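PDB 4C2L: endo-xylogalacturonan hydrolase A from Aspergillus tubingensis, which hydrolyses xylogalacturonan, the xylose-substituted galacturonan of the hairy regions of pectin, and needs that xylose substitution for activity. Local coordinates for residues I201-V206 against V224-C229; N287-D292 against S326-T331; T321-S326 against C351-S356; P338-L343 against S356-K361. All coordinates share one frame; numbering follows the deposited sequence.

Interaction 1 (I201-V206 against V224-C229); sequences ITEVTV and VDTISC
Val204 and Ile227 form the tightest side-chain meeting between apolar groups of 201-206 and 224-229: Val204 CG2 lies 3.2 Å from Ile227 CD1, a tight approach for two methyl groups. The two side chains cross obliquely on the sheet face they share with Ile201, Val224, Val206 and Cys229. Ile227 CG1 stands anti to its backbone N (chi1 -177°), while Val204 CG2 sits between N and the carbonyl carbon. Ile201 and Val224 instead run alongside each other in the same direction, with Ile201 CD1 4.1 Å from Val224 CG2.

The opposite face is polar. Thr202 OG1, anti to its own N (chi1 -176°), donates in the carbonyl plane to Asp225 O at 2.8 Å. Glu203 N gives the same oxygen a second, longer bond of 3.3 Å, so this carbonyl is held by two donors. At the corners Glu203 and Thr226, both with positive phi, turn each chain from one face to the next; the bent Glu203 side chain brings OE2 to 3.3 Å from Thr226 CG2, and Thr226 OG1 bonds Asp225 OD1. Parallel backbone bonds run on both sides of the corners, Asp225 N to Ile201 O before them and Val206 N to Ser228 O (2.7 Å) after them.

These are stacked rungs of the right-handed parallel beta-helix of family 28, within one PbH1 repeat. Strand 168-176 flanks one side and strand 246-259 the other, Phe191 and Val213 pack against the apolar face, and Cys229 is disulfide-bonded to Cys212.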
loop_
_atom_site.group_PDB
_atom_site.type_symbol
_atom_site.label_atom_id
_atom_site.label_comp_id
_atom_site.label_asym_id
_atom_site.label_seq_id
_atom_site.Cartn_x
_atom_site.Cartn_y
_atom_site.Cartn_z
ATOM N N ILE A 201 -6.654 -8.477 -0.947
ATOM C CA ILE A 201 -6.812 -7.302 -1.793
ATOM C C ILE A 201 -7.044 -7.857 -3.184
ATOM O O ILE A 201 -6.193 -8.572 -3.706
ATOM C CB ILE A 201 -5.535 -6.431 -1.793
ATOM C CG1 ILE A 201 -5.272 -5.883 -0.393
ATOM C CG2 ILE A 201 -5.668 -5.275 -2.793
ATOM C CD1 ILE A 201 -3.856 -5.391 -0.188
ATOM N N THR A 202 -8.193 -7.543 -3.780
ATOM C CA THR A 202 -8.504 -8.159 -5.070
ATOM C C THR A 202 -9.295 -7.242 -5.970
ATOM O O THR A 202 -10.208 -6.535 -5.507
ATOM C CB THR A 202 -9.213 -9.527 -4.885
ATOM O OG1 THR A 202 -9.415 -10.132 -6.171
ATOM C CG2 THR A 202 -10.570 -9.364 -4.174
ATOM N N GLU A 203 -8.934 -7.262 -7.249
ATOM C CA GLU A 203 -9.601 -6.469 -8.294
ATOM C C GLU A 203 -9.564 -4.986 -7.940
ATOM O O GLU A 203 -10.592 -4.322 -7.762
ATOM C CB GLU A 203 -11.022 -6.974 -8.549
ATOM C CG GLU A 203 -11.036 -8.423 -9.035
ATOM C CD GLU A 203 -10.507 -8.615 -10.454
ATOM O OE1 GLU A 203 -10.486 -7.649 -11.246
ATOM O OE2 GLU A 203 -10.124 -9.773 -10.792
ATOM N N VAL A 204 -8.351 -4.483 -7.788
ATOM C CA VAL A 204 -8.165 -3.069 -7.463
ATOM C C VAL A 204 -7.291 -2.393 -8.514
ATOM O O VAL A 204 -6.435 -3.041 -9.140
ATOM C CB VAL A 204 -7.592 -2.849 -6.028
ATOM C CG1 VAL A 204 -8.454 -3.545 -4.990
ATOM C CG2 VAL A 204 -6.156 -3.312 -5.924
ATOM N N THR A 205 -7.545 -1.109 -8.745
ATOM C CA THR A 205 -6.738 -0.308 -9.637
ATOM C C THR A 205 -6.179 0.868 -8.828
ATOM O O THR A 205 -6.930 1.525 -8.099
ATOM C CB THR A 205 -7.585 0.190 -10.819
ATOM O OG1 THR A 205 -8.245 -0.927 -11.445
ATOM C CG2 THR A 205 -6.727 0.885 -11.828
ATOM N N VAL A 206 -4.889 1.116 -8.960
ATOM C CA VAL A 206 -4.218 2.174 -8.201
ATOM C C VAL A 206 -3.443 3.066 -9.154
ATOM O O VAL A 206 -2.659 2.586 -9.989
ATOM C CB VAL A 206 -3.232 1.603 -7.149
ATOM C CG1 VAL A 206 -2.573 2.741 -6.353
ATOM C CG2 VAL A 206 -3.929 0.638 -6.196
ATOM N N VAL A 224 -2.969 -10.952 -2.538
ATOM C CA VAL A 224 -3.310 -9.894 -3.446
ATOM C C VAL A 224 -3.540 -10.611 -4.784
ATOM O O VAL A 224 -2.634 -11.260 -5.304
ATOM C CB VAL A 224 -2.156 -8.865 -3.607
ATOM C CG1 VAL A 224 -2.556 -7.757 -4.586
ATOM C CG2 VAL A 224 -1.752 -8.257 -2.260
ATOM N N ASP A 225 -4.741 -10.475 -5.330
ATOM C CA ASP A 225 -5.104 -11.186 -6.577
ATOM C C ASP A 225 -5.757 -10.225 -7.560
ATOM O O ASP A 225 -6.892 -9.818 -7.340
ATOM C CB ASP A 225 -6.068 -12.319 -6.222
ATOM C CG ASP A 225 -6.423 -13.201 -7.412
ATOM O OD1 ASP A 225 -6.312 -12.761 -8.583
ATOM O OD2 ASP A 225 -6.818 -14.360 -7.157
ATOM N N THR A 226 -5.041 -9.897 -8.632
ATOM C CA THR A 226 -5.508 -9.009 -9.709
ATOM C C THR A 226 -5.486 -7.546 -9.282
ATOM O O THR A 226 -6.408 -7.035 -8.634
ATOM C CB THR A 226 -6.887 -9.409 -10.283
ATOM O OG1 THR A 226 -6.915 -10.823 -10.497
ATOM C CG2 THR A 226 -7.157 -8.671 -11.611
ATOM N N ILE A 227 -4.406 -6.887 -9.651
ATOM C CA ILE A 227 -4.203 -5.512 -9.267
ATOM C C ILE A 227 -3.491 -4.807 -10.400
ATOM O O ILE A 227 -2.627 -5.393 -11.081
ATOM C CB ILE A 227 -3.435 -5.420 -7.918
ATOM C CG1 ILE A 227 -3.274 -3.965 -7.480
ATOM C CG2 ILE A 227 -2.064 -6.103 -8.006
ATOM C CD1 ILE A 227 -2.971 -3.832 -5.994
ATOM N N SER A 228 -3.896 -3.567 -10.645
ATOM C CA SER A 228 -3.205 -2.721 -11.591
ATOM C C SER A 228 -2.677 -1.498 -10.854
ATOM O O SER A 228 -3.411 -0.868 -10.091
ATOM C CB SER A 228 -4.161 -2.290 -12.706
ATOM O OG SER A 228 -3.524 -1.336 -13.525
ATOM N N CYS A 229 -1.411 -1.175 -11.085
ATOM C CA CYS A 229 -0.750 -0.045 -10.414
ATOM C C CYS A 229 -0.021 0.806 -11.443
ATOM O O CYS A 229 0.795 0.291 -12.221
ATOM C CB CYS A 229 0.278 -0.536 -9.386
ATOM S SG CYS A 229 -0.241 -1.953 -8.377
HETATM O O HOH W 1 -3.464 1.399 -12.474
#

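Interaction 2 (N287-D292 against S326-T331); sequences NDFTVD and SSFSGT. With SO4 (sulfate ion), chain I.
Phe289 and Phe328 pair in register in parallel strands whose short axes, 289-291 and 326-329, approach to 4.8 Å at 22°, with backbone bonds such as Ser329 N to Phe289 O and Val291 N to Ser329 O. Both phenylalanine side chains run alongside each other in the same direction, with the same first torsion, CG anti to the carbonyl carbon. Their planes are 6° apart but slid, leaving little ring overlap: the centroids of the Phe289 and Phe328 rings are 4.5 Å apart, and Phe328 CZ lies over one face of the Phe289 ring, offset toward the rim near CG. What lies above the centre of the Phe328 ring is Phe289 CB, a CH-pi contact at 3.5 Å.

On the other face Ser326 OG, placed between N and the carbonyl carbon, donates to Asn287 OD1 at 2.7 Å. The same OD1 accepts from a water that also receives a bond from Ser327 OG, while Asn287 ND2 donates nearly straight to sulfate O4 at 2.8 Å and also bonds Thr254 OG1. Asp288 OD1 lies 3.2 Å from Ser327 CB at the corner. Gly330 CA passes 3.2 Å from Val291 O, where a CB would collide.

The buried face is thus packed by an offset aromatic pair and a CH-pi contact, and the polar face is held by an asparagine whose two amide ends are both engaged, which should fix the rotation of its amide.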
loop_
_atom_site.group_PDB
_atom_site.type_symbol
_atom_site.label_atom_id
_atom_site.label_comp_id
_atom_site.label_asym_id
_atom_site.label_seq_id
_atom_site.Cartn_x
_atom_site.Cartn_y
_atom_site.Cartn_z
ATOM N N ASN A 287 3.626 -13.695 -8.426
ATOM C CA ASN A 287 3.273 -14.513 -9.596
ATOM C C ASN A 287 2.506 -13.735 -10.664
ATOM O O ASN A 287 1.683 -12.879 -10.340
ATOM C CB ASN A 287 2.429 -15.704 -9.144
ATOM C CG ASN A 287 2.064 -16.627 -10.291
ATOM O OD1 ASN A 287 2.939 -17.232 -10.925
ATOM N ND2 ASN A 287 0.764 -16.744 -10.567
ATOM N N ASP A 288 2.762 -14.037 -11.937
ATOM C CA ASP A 288 1.938 -13.478 -13.023
ATOM C C ASP A 288 1.941 -11.946 -13.006
ATOM O O ASP A 288 0.883 -11.305 -12.866
ATOM C CB ASP A 288 0.496 -13.995 -12.917
ATOM C CG ASP A 288 0.306 -15.377 -13.519
ATOM O OD1 ASP A 288 1.286 -15.984 -14.020
ATOM O OD2 ASP A 288 -0.846 -15.870 -13.489
ATOM N N PHE A 289 3.127 -11.369 -13.120
ATOM C CA PHE A 289 3.280 -9.926 -13.222
ATOM C C PHE A 289 3.493 -9.513 -14.659
ATOM O O PHE A 289 4.265 -10.146 -15.399
ATOM C CB PHE A 289 4.476 -9.417 -12.425
ATOM C CG PHE A 289 4.192 -9.172 -10.964
ATOM C CD1 PHE A 289 3.697 -10.187 -10.145
ATOM C CD2 PHE A 289 4.479 -7.933 -10.397
ATOM C CE1 PHE A 289 3.456 -9.963 -8.791
ATOM C CE2 PHE A 289 4.239 -7.696 -9.038
ATOM C CZ PHE A 289 3.738 -8.711 -8.238
ATOM N N THR A 290 2.813 -8.440 -15.033
ATOM C CA THR A 290 3.065 -7.772 -16.299
ATOM C C THR A 290 3.785 -6.474 -16.003
ATOM O O THR A 290 3.300 -5.637 -15.232
ATOM C CB THR A 290 1.743 -7.539 -17.052
ATOM O OG1 THR A 290 1.154 -8.822 -17.320
ATOM C CG2 THR A 290 1.982 -6.808 -18.364
ATOM N N VAL A 291 4.970 -6.334 -16.580
ATOM C CA VAL A 291 5.789 -5.154 -16.413
ATOM C C VAL A 291 5.592 -4.296 -17.673
ATOM O O VAL A 291 5.828 -4.752 -18.803
ATOM C CB VAL A 291 7.279 -5.537 -16.214
ATOM C CG1 VAL A 291 8.143 -4.304 -15.987
ATOM C CG2 VAL A 291 7.415 -6.525 -15.050
ATOM N N ASP A 292 5.128 -3.069 -17.472
ATOM C CA ASP A 292 4.911 -2.138 -18.576
ATOM C C ASP A 292 5.635 -0.843 -18.274
ATOM O O ASP A 292 5.110 0.030 -17.579
ATOM C CB ASP A 292 3.408 -1.918 -18.779
ATOM C CG ASP A 292 3.091 -0.876 -19.851
ATOM O OD1 ASP A 292 4.025 -0.331 -20.484
ATOM O OD2 ASP A 292 1.885 -0.586 -20.024
ATOM N N SER A 326 7.644 -15.689 -10.133
ATOM C CA SER A 326 7.241 -16.570 -11.236
ATOM C C SER A 326 6.364 -15.868 -12.261
ATOM O O SER A 326 5.487 -15.085 -11.903
ATOM C CB SER A 326 6.534 -17.817 -10.701
ATOM O OG SER A 326 5.445 -17.493 -9.831
ATOM N N SER A 327 6.621 -16.156 -13.539
ATOM C CA SER A 327 5.809 -15.661 -14.646
ATOM C C SER A 327 5.762 -14.147 -14.679
ATOM O O SER A 327 4.697 -13.552 -14.481
ATOM C CB SER A 327 4.389 -16.237 -14.580
ATOM O OG SER A 327 4.389 -17.636 -14.768
ATOM N N PHE A 328 6.919 -13.525 -14.879
ATOM C CA PHE A 328 6.990 -12.094 -15.114
ATOM C C PHE A 328 7.191 -11.878 -16.610
ATOM O O PHE A 328 8.053 -12.516 -17.232
ATOM C CB PHE A 328 8.162 -11.463 -14.366
ATOM C CG PHE A 328 7.856 -11.076 -12.938
ATOM C CD1 PHE A 328 7.221 -11.963 -12.067
ATOM C CD2 PHE A 328 8.245 -9.823 -12.457
ATOM C CE1 PHE A 328 6.963 -11.602 -10.747
ATOM C CE2 PHE A 328 7.996 -9.458 -11.135
ATOM C CZ PHE A 328 7.350 -10.345 -10.282
ATOM N N SER A 329 6.420 -10.965 -17.178
ATOM C CA SER A 329 6.613 -10.619 -18.581
ATOM C C SER A 329 6.556 -9.116 -18.794
ATOM O O SER A 329 6.208 -8.359 -17.880
ATOM C CB SER A 329 5.587 -11.346 -19.446
ATOM O OG SER A 329 4.269 -10.965 -19.081
ATOM N N GLY A 330 6.916 -8.689 -19.997
ATOM C CA GLY A 330 6.846 -7.293 -20.364
ATOM C C GLY A 330 8.193 -6.656 -20.589
ATOM O O GLY A 330 9.203 -7.345 -20.780
ATOM N N THR A 331 8.196 -5.327 -20.561
ATOM C CA THR A 331 9.335 -4.525 -20.952
ATOM C C THR A 331 9.544 -3.459 -19.899
ATOM O O THR A 331 8.592 -2.776 -19.503
ATOM C CB THR A 331 9.077 -3.839 -22.321
ATOM O OG1 THR A 331 8.567 -4.809 -23.246
ATOM C CG2 THR A 331 10.346 -3.242 -22.889
HETATM S S SO4 I . -0.717 -19.324 -13.640
HETATM O O1 SO4 I . -0.792 -18.437 -14.822
HETATM O O2 SO4 I . 0.381 -20.301 -13.831
HETATM O O3 SO4 I . -1.997 -20.050 -13.479
HETATM O O4 SO4 I . -0.461 -18.514 -12.429
HETATM O O HOH W 2 2.800 -19.061 -12.815
HETATM O O HOH W 3 3.230 -12.406 -16.971
#

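Interaction 3 (T321-S326 against C351-S356); sequences TDIVVS and CGISIS
Val325 CG2 touches Ile353 CD1 at 3.7 Å, the nearest apolar side-chain approach between 321-326 and 351-356. In Ile353, CG1 is anti to the backbone N (chi1 178°) and the chain stays extended at chi2 (169°), which carries CD1 to Val325 CG2; CD1 also comes to 4.1 Å from Ile323 CG2. Nearer the backbone, Ile323 CB and Ile353 CB stand 4.0 Å apart, and Val325 CB meets Ile355 CG1. On the reverse face the contact is slighter: Ser356 OG lies 3.7 Å from Ser326 CB, while Ser326 OG is taken by Asn287.

Four parallel backbone bonds set this register, from Ile323 N to Gly352 O through Ser356 N to Val325 O; Val325 N to Ser354 O is nearly straight, 172° at the hydrogen. Such in-register rungs belong to the right-handed parallel beta-helix of family 28, here inside the fifth PbH1 repeat. Gly352 centres an inverse gamma turn, closed by Ile353 N to Cys351 O at 2.8 Å, and a CB on it would sit tight against Thr321 CA.

Further out, Cys351 is tied to Cys345 by a disulfide. Phe298 touches both Val325 and Ile353, Leu378 meets Ile353 and Ile355, and strand 279-294 flanks 321-326.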
loop_
_atom_site.group_PDB
_atom_site.type_symbol
_atom_site.label_atom_id
_atom_site.label_comp_id
_atom_site.label_asym_id
_atom_site.label_seq_id
_atom_site.Cartn_x
_atom_site.Cartn_y
_atom_site.Cartn_z
ATOM N N THR A 321 13.588 -16.371 2.900
ATOM C CA THR A 321 13.456 -17.775 2.517
ATOM C C THR A 321 12.153 -18.012 1.770
ATOM O O THR A 321 11.144 -17.329 2.028
ATOM C CB THR A 321 13.529 -18.731 3.742
ATOM O OG1 THR A 321 12.516 -18.376 4.687
ATOM C CG2 THR A 321 14.901 -18.673 4.412
ATOM N N ASP A 322 12.182 -18.976 0.848
ATOM C CA ASP A 322 11.004 -19.347 0.062
ATOM C C ASP A 322 10.367 -18.121 -0.583
ATOM O O ASP A 322 9.144 -17.906 -0.506
ATOM C CB ASP A 322 9.995 -20.132 0.908
ATOM C CG ASP A 322 10.491 -21.517 1.256
ATOM O OD1 ASP A 322 10.893 -22.251 0.333
ATOM O OD2 ASP A 322 10.484 -21.877 2.445
ATOM N N ILE A 323 11.213 -17.324 -1.224
ATOM C CA ILE A 323 10.752 -16.192 -2.031
ATOM C C ILE A 323 10.649 -16.723 -3.455
ATOM O O ILE A 323 11.600 -17.301 -3.979
ATOM C CB ILE A 323 11.712 -14.986 -2.001
ATOM C CG1 ILE A 323 12.150 -14.646 -0.559
ATOM C CG2 ILE A 323 11.090 -13.789 -2.745
ATOM C CD1 ILE A 323 11.035 -14.277 0.403
ATOM N N VAL A 324 9.478 -16.566 -4.055
ATOM C CA VAL A 324 9.256 -17.091 -5.407
ATOM C C VAL A 324 8.833 -15.947 -6.317
ATOM O O VAL A 324 7.916 -15.184 -5.987
ATOM C CB VAL A 324 8.194 -18.204 -5.401
ATOM C CG1 VAL A 324 7.854 -18.626 -6.838
ATOM C CG2 VAL A 324 8.685 -19.391 -4.569
ATOM N N VAL A 325 9.512 -15.835 -7.454
ATOM C CA VAL A 325 9.189 -14.832 -8.464
ATOM C C VAL A 325 8.900 -15.671 -9.702
ATOM O O VAL A 325 9.812 -16.316 -10.242
ATOM C CB VAL A 325 10.375 -13.869 -8.683
ATOM C CG1 VAL A 325 10.164 -12.936 -9.876
ATOM C CG2 VAL A 325 10.660 -13.059 -7.428
ATOM N N SER A 326 7.644 -15.689 -10.133
ATOM C CA SER A 326 7.241 -16.570 -11.236
ATOM C C SER A 326 6.364 -15.868 -12.261
ATOM O O SER A 326 5.487 -15.085 -11.903
ATOM C CB SER A 326 6.534 -17.817 -10.701
ATOM O OG SER A 326 5.445 -17.493 -9.831
ATOM N N CYS A 351 19.379 -15.486 1.120
ATOM C CA CYS A 351 18.774 -14.918 -0.081
ATOM C C CYS A 351 18.012 -16.015 -0.814
ATOM O O CYS A 351 18.334 -16.362 -1.953
ATOM C CB CYS A 351 19.879 -14.321 -0.957
ATOM S SG CYS A 351 19.307 -13.357 -2.384
ATOM N N GLY A 352 16.996 -16.562 -0.154
ATOM C CA GLY A 352 16.313 -17.744 -0.644
ATOM C C GLY A 352 15.272 -17.386 -1.688
ATOM O O GLY A 352 14.075 -17.539 -1.454
ATOM N N ILE A 353 15.739 -16.925 -2.841
ATOM C CA ILE A 353 14.837 -16.543 -3.929
ATOM C C ILE A 353 15.001 -17.459 -5.134
ATOM O O ILE A 353 16.123 -17.827 -5.500
ATOM C CB ILE A 353 14.955 -15.035 -4.291
ATOM C CG1 ILE A 353 14.036 -14.669 -5.472
ATOM C CG2 ILE A 353 16.393 -14.605 -4.514
ATOM C CD1 ILE A 353 13.914 -13.169 -5.703
ATOM N N SER A 354 13.874 -17.869 -5.700
ATOM C CA SER A 354 13.836 -18.694 -6.911
ATOM C C SER A 354 13.022 -17.977 -7.990
ATOM O O SER A 354 11.887 -17.579 -7.720
ATOM C CB SER A 354 13.202 -20.047 -6.586
ATOM O OG SER A 354 13.153 -20.895 -7.722
ATOM N N ILE A 355 13.588 -17.842 -9.183
ATOM C CA ILE A 355 12.945 -17.131 -10.270
ATOM C C ILE A 355 12.678 -18.096 -11.415
ATOM O O ILE A 355 13.563 -18.870 -11.797
ATOM C CB ILE A 355 13.814 -15.958 -10.749
ATOM C CG1 ILE A 355 14.127 -15.025 -9.574
ATOM C CG2 ILE A 355 13.117 -15.194 -11.877
ATOM C CD1 ILE A 355 15.165 -13.969 -9.869
ATOM N N SER A 356 11.459 -18.067 -11.941
ATOM C CA SER A 356 11.113 -18.891 -13.111
ATOM C C SER A 356 10.185 -18.114 -14.044
ATOM O O SER A 356 9.488 -17.191 -13.616
ATOM C CB SER A 356 10.456 -20.202 -12.701
ATOM O OG SER A 356 9.235 -19.961 -12.028
#

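Interaction 4 (P338-L343 against S356-K361); sequences PVVANL and SGFDVK
Val340 is the bump of this contact, and it fits into a hollow lined by Phe358, Val360 and the backbone of Lys361. Its two methyls divide the work. CG2, between the backbone N and the carbonyl carbon (chi1 of CG1 -59°), meets the edge of the Phe358 ring near its plane, 3.7 Å from CE2 and 4.1 Å from CZ. CG1 enters beside the chain that follows, 3.8 Å from Lys361 C and 4.1 Å from Val360 O. Between these two approaches Val340 CB faces Val360 CG1 at 4.4 Å.

Phe358 reaches across with its CG anti to the backbone N (chi1 -168°), and its side chain slides past that of Val340 in the opposite direction. Ala341 adds a smaller knob, its CB 4.3 Å from Phe358 CZ. Within its own segment the ring is covered on one face by Val360 CB, 4.2 Å above the plane and toward the rim.

The contact joins strand 339-344 to the end of strand 350-358 and the residues that follow, on the inner side of the beta-helix. Ala297 and Phe328 of preceding turns touch both Phe358 and Val360, and the backbone of Val340 bonds to Ala297 and Glu368 in neighbouring strands.

No hydrogen bond crosses between the segments, and 167 Å² is buried in all. Cohesion here is therefore apolar and dispersive, and depends on complementary shape.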
loop_
_atom_site.group_PDB
_atom_site.type_symbol
_atom_site.label_atom_id
_atom_site.label_comp_id
_atom_site.label_asym_id
_atom_site.label_seq_id
_atom_site.Cartn_x
_atom_site.Cartn_y
_atom_site.Cartn_z
ATOM N N PRO A 338 20.619 -1.918 -19.820
ATOM C CA PRO A 338 20.050 -3.251 -20.061
ATOM C C PRO A 338 19.566 -4.028 -18.821
ATOM O O PRO A 338 19.062 -5.144 -18.957
ATOM C CB PRO A 338 21.233 -3.999 -20.675
ATOM C CG PRO A 338 22.407 -3.421 -19.965
ATOM C CD PRO A 338 22.093 -1.968 -19.730
ATOM N N VAL A 339 19.718 -3.430 -17.645
ATOM C CA VAL A 339 19.394 -4.098 -16.383
ATOM C C VAL A 339 17.881 -4.097 -16.154
ATOM O O VAL A 339 17.254 -3.033 -16.175
ATOM C CB VAL A 339 20.125 -3.424 -15.198
ATOM C CG1 VAL A 339 19.790 -4.125 -13.886
ATOM C CG2 VAL A 339 21.635 -3.431 -15.437
ATOM N N VAL A 340 17.311 -5.281 -15.939
ATOM C CA VAL A 340 15.867 -5.422 -15.685
ATOM C C VAL A 340 15.563 -5.783 -14.225
ATOM O O VAL A 340 14.403 -5.745 -13.797
ATOM C CB VAL A 340 15.221 -6.461 -16.622
ATOM C CG1 VAL A 340 15.423 -6.060 -18.085
ATOM C CG2 VAL A 340 15.786 -7.858 -16.362
ATOM N N ALA A 341 16.601 -6.145 -13.474
ATOM C CA ALA A 341 16.444 -6.491 -12.051
ATOM C C ALA A 341 17.741 -6.249 -11.299
ATOM O O ALA A 341 18.817 -6.458 -11.844
ATOM C CB ALA A 341 16.001 -7.940 -11.899
ATOM N N ASN A 342 17.632 -5.818 -10.043
ATOM C CA ASN A 342 18.794 -5.535 -9.209
ATOM C C ASN A 342 18.592 -6.273 -7.892
ATOM O O ASN A 342 17.827 -5.832 -7.031
ATOM C CB ASN A 342 18.926 -4.022 -8.972
ATOM C CG ASN A 342 20.301 -3.619 -8.451
ATOM O OD1 ASN A 342 21.009 -4.410 -7.820
ATOM N ND2 ASN A 342 20.691 -2.377 -8.722
ATOM N N LEU A 343 19.253 -7.416 -7.753
ATOM C CA LEU A 343 19.037 -8.291 -6.603
ATOM C C LEU A 343 20.232 -8.158 -5.684
ATOM O O LEU A 343 21.188 -8.951 -5.752
ATOM C CB LEU A 343 18.839 -9.743 -7.057
ATOM C CG LEU A 343 17.862 -10.022 -8.207
ATOM C CD1 LEU A 343 17.766 -11.508 -8.530
ATOM C CD2 LEU A 343 16.479 -9.459 -7.903
ATOM N N SER A 356 11.459 -18.067 -11.941
ATOM C CA SER A 356 11.113 -18.891 -13.111
ATOM C C SER A 356 10.185 -18.114 -14.044
ATOM O O SER A 356 9.488 -17.191 -13.616
ATOM C CB SER A 356 10.456 -20.202 -12.701
ATOM O OG SER A 356 9.235 -19.961 -12.028
ATOM N N GLY A 357 10.171 -18.490 -15.321
ATOM C CA GLY A 357 9.333 -17.798 -16.301
ATOM C C GLY A 357 9.557 -16.297 -16.289
ATOM O O GLY A 357 8.602 -15.508 -16.362
ATOM N N PHE A 358 10.817 -15.893 -16.185
ATOM C CA PHE A 358 11.161 -14.486 -16.130
ATOM C C PHE A 358 11.485 -14.035 -17.545
ATOM O O PHE A 358 12.599 -14.239 -18.024
ATOM C CB PHE A 358 12.361 -14.293 -15.207
ATOM C CG PHE A 358 12.644 -12.864 -14.851
ATOM C CD1 PHE A 358 11.909 -12.217 -13.866
ATOM C CD2 PHE A 358 13.676 -12.178 -15.477
ATOM C CE1 PHE A 358 12.186 -10.903 -13.526
ATOM C CE2 PHE A 358 13.964 -10.862 -15.143
ATOM C CZ PHE A 358 13.216 -10.224 -14.164
ATOM N N ASP A 359 10.503 -13.437 -18.212
ATOM C CA ASP A 359 10.606 -13.148 -19.645
ATOM C C ASP A 359 10.675 -11.654 -19.926
ATOM O O ASP A 359 10.353 -11.204 -21.018
ATOM C CB ASP A 359 9.426 -13.772 -20.394
ATOM C CG ASP A 359 9.461 -15.299 -20.382
ATOM O OD1 ASP A 359 10.533 -15.882 -20.100
ATOM O OD2 ASP A 359 8.411 -15.924 -20.655
ATOM N N VAL A 360 11.124 -10.896 -18.940
ATOM C CA VAL A 360 11.188 -9.447 -19.036
ATOM C C VAL A 360 12.436 -8.966 -19.769
ATOM O O VAL A 360 13.545 -9.453 -19.529
ATOM C CB VAL A 360 11.091 -8.811 -17.627
ATOM C CG1 VAL A 360 11.041 -7.296 -17.727
ATOM C CG2 VAL A 360 9.846 -9.320 -16.924
ATOM N N LYS A 361 12.249 -8.009 -20.675
ATOM C CA LYS A 361 13.356 -7.420 -21.416
ATOM C C LYS A 361 13.383 -5.912 -21.255
ATOM O O LYS A 361 12.347 -5.293 -21.009
ATOM C CB LYS A 361 13.237 -7.784 -22.903
ATOM C CG LYS A 361 13.545 -9.247 -23.197
ATOM C CD LYS A 361 13.172 -9.629 -24.622
ATOM C CE LYS A 361 13.976 -10.834 -25.099
ATOM N NZ LYS A 361 14.026 -11.938 -24.098
#

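Interactions 1, 2 and 3 are rung-to-rung pairings of parallel strands, each with an apolar inner face and a more polar outer one; interaction 4 has no strand pairing and no hydrogen bond across it, and apolar side chains meet each other and some backbone. Interaction 1 lies about 11 Å from the chain's centre, the others toward the C-terminal end. Interactions 2 and 3 share Ser326 on strand 319-329, while 3 and 4 share Ser356 on strand 350-358. Interaction 4 has the smallest contact area, 167 Å² against 410 to 512 Å², yet is the buried one; 1 to 3 are partly buried. Inner-face chemistry is aliphatic in 1 and 3, an offset aromatic pair with CH-pi in 2, and aliphatic-on-aromatic in 4.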